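Local coordinates for protein cpftsy (Physcomitrella patens, PDB 4AK9) that serves as the chloroplast signal recognition particle receptor, a SIMIBI-class GTPase that probably helps deliver proteins to the thylakoid membrane, at the interface of chains A and B. Residues are numbered along the deposited sequence; one frame, centred on the assembly and turned at random. Chains: chain A/B, Cpftsy.

The interface of chains A and B. Residues chain A 124-125, 211-212, 247, 254; chain B 50, 53-54, 57.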
loop_
_atom_site.group_PDB
_atom_site.type_symbol
_atom_site.label_atom_id
_atom_site.label_comp_id
_atom_site.label_asym_id
_atom_site.label_seq_id
_atom_site.Cartn_x
_atom_site.Cartn_y
_atom_site.Cartn_z
ATOM N N VAL A 124 3.910 17.466 3.753
ATOM C CA VAL A 124 2.865 17.951 2.854
ATOM C C VAL A 124 1.668 18.526 3.580
ATOM O O VAL A 124 1.000 19.422 3.073
ATOM C CB VAL A 124 2.370 16.850 1.874
ATOM C CG1 VAL A 124 3.535 16.016 1.389
ATOM C CG2 VAL A 124 1.320 15.971 2.526
ATOM N N ASN A 125 1.389 18.028 4.770
ATOM C CA ASN A 125 0.096 18.354 5.340
ATOM C C ASN A 125 0.223 19.370 6.444
ATOM O O ASN A 125 0.703 19.024 7.544
ATOM C CB ASN A 125 -0.583 17.099 5.879
ATOM C CG ASN A 125 -2.021 17.353 6.253
ATOM O OD1 ASN A 125 -2.316 17.779 7.368
ATOM N ND2 ASN A 125 -2.927 17.116 5.305
ATOM N N LEU A 211 1.688 18.380 -1.413
ATOM C CA LEU A 211 1.800 16.975 -1.795
ATOM C C LEU A 211 2.730 16.799 -2.965
ATOM O O LEU A 211 3.535 15.865 -3.000
ATOM C CB LEU A 211 0.423 16.456 -2.146
ATOM C CG LEU A 211 0.383 14.966 -2.468
ATOM C CD1 LEU A 211 1.015 14.156 -1.342
ATOM C CD2 LEU A 211 -1.091 14.623 -2.660
ATOM N N HIS A 212 2.649 17.712 -3.927
ATOM C CA HIS A 212 3.594 17.705 -5.040
ATOM C C HIS A 212 4.397 18.999 -5.053
ATOM O O HIS A 212 3.824 20.081 -5.151
ATOM C CB HIS A 212 2.846 17.488 -6.344
ATOM C CG HIS A 212 2.045 16.223 -6.340
ATOM N ND1 HIS A 212 2.638 14.985 -6.399
ATOM C CD2 HIS A 212 0.712 16.008 -6.213
ATOM C CE1 HIS A 212 1.699 14.050 -6.339
ATOM N NE2 HIS A 212 0.528 14.644 -6.232
ATOM N N THR A 247 -1.629 6.573 4.797
ATOM C CA THR A 247 -1.333 6.352 3.391
ATOM C C THR A 247 -0.400 5.174 3.206
ATOM O O THR A 247 -0.141 4.757 2.084
ATOM C CB THR A 247 -0.755 7.623 2.699
ATOM O OG1 THR A 247 0.537 7.940 3.247
ATOM C CG2 THR A 247 -1.714 8.775 2.906
ATOM N N GLN A 254 6.317 10.778 -1.534
ATOM C CA GLN A 254 6.562 12.123 -1.018
ATOM C C GLN A 254 7.822 12.154 -0.124
ATOM O O GLN A 254 8.504 13.181 -0.045
ATOM C CB GLN A 254 5.316 12.679 -0.303
ATOM C CG GLN A 254 5.001 11.968 0.963
ATOM C CD GLN A 254 3.651 12.347 1.509
ATOM O OE1 GLN A 254 3.566 13.019 2.534
ATOM N NE2 GLN A 254 2.575 11.909 0.832
ATOM N N ASP B 50 -5.428 18.526 -2.571
ATOM C CA ASP B 50 -4.372 17.753 -1.910
ATOM C C ASP B 50 -4.969 16.752 -0.922
ATOM O O ASP B 50 -4.579 15.576 -0.889
ATOM C CB ASP B 50 -3.389 18.678 -1.197
ATOM C CG ASP B 50 -2.275 19.174 -2.110
ATOM O OD1 ASP B 50 -2.342 18.970 -3.351
ATOM O OD2 ASP B 50 -1.313 19.782 -1.573
ATOM N N GLU B 53 -6.591 14.041 -2.900
ATOM C CA GLU B 53 -5.625 13.077 -3.418
ATOM C C GLU B 53 -5.151 12.135 -2.301
ATOM O O GLU B 53 -5.000 10.925 -2.518
ATOM C CB GLU B 53 -4.444 13.779 -4.070
ATOM C CG GLU B 53 -3.704 12.894 -5.067
ATOM C CD GLU B 53 -2.731 13.682 -5.905
ATOM O OE1 GLU B 53 -3.020 14.872 -6.213
ATOM O OE2 GLU B 53 -1.661 13.129 -6.253
ATOM N N GLU B 54 -4.944 12.678 -1.100
ATOM C CA GLU B 54 -4.567 11.813 0.035
ATOM C C GLU B 54 -5.651 10.815 0.437
ATOM O O GLU B 54 -5.343 9.681 0.804
ATOM C CB GLU B 54 -4.076 12.641 1.212
ATOM C CG GLU B 54 -2.800 13.396 0.878
ATOM C CD GLU B 54 -1.695 13.232 1.931
ATOM O OE1 GLU B 54 -1.811 13.875 3.003
ATOM O OE2 GLU B 54 -0.705 12.479 1.689
ATOM N N LEU B 57 -5.163 8.028 -1.880
ATOM C CA LEU B 57 -3.982 7.211 -1.530
ATOM C C LEU B 57 -4.295 6.238 -0.384
ATOM O O LEU B 57 -3.770 5.127 -0.357
ATOM C CB LEU B 57 -2.761 8.068 -1.187
ATOM C CG LEU B 57 -2.188 8.918 -2.344
ATOM C CD1 LEU B 57 -1.022 9.765 -1.794
ATOM C CD2 LEU B 57 -1.704 8.089 -3.518
HETATM O O HOH W 1 0.297 19.388 -4.583
#
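B:Glu53 OE2, a carboxylate oxygen, is the best-held polar atom, gripped by a short, nearly straight hydrogen bond. The ring N-H at A:His212 NE2 gives it, at 2.7 Å and 167° at the hydrogen. The two side chains meet tip to tip. OE2 lies almost in the imidazole plane but is met from above its own carboxylate plane. The negative charge would favour a protonated histidine, though its charge is not seen. A:Leu211 CG covers one face of the ring near its rim and probably helps to fix its tilt.

A:Leu211 is the apolar centre of the patch. Its CG is anti to the backbone N (chi1 -176°), and its CD2 packs 3.7 Å from B:Glu53 CB. The extended B:Glu53 chain crosses it obliquely. A:Leu211 N also gives B:Asp50 OD2 a weak hydrogen bond of 3.3 Å, nearly straight. Water 1 links the next amide, A:His212 N, to B:Asp50 OD1, 3.0 Å from the first and 2.9 Å from the second. B:Asp50 thus faces two successive amides of the loop.

These acids lie on helix 45-58 of chain B, in the sequence of the helical bundle (N) domain. The helix docks on the GTPase domain of chain A, beside the start of the P-loop (GVNGGGKTT). The interface is two-fold symmetric, but the structure alone does not show that the dimer is biological. B:Glu54 bends at chi2 (-131°) and slides past A:Leu211 towards A:Val124. Its OE2 takes a weak hydrogen bond from A:Gln254 NE2, while OE1 lies 3.8 Å from the methyl A:Val124 CG2.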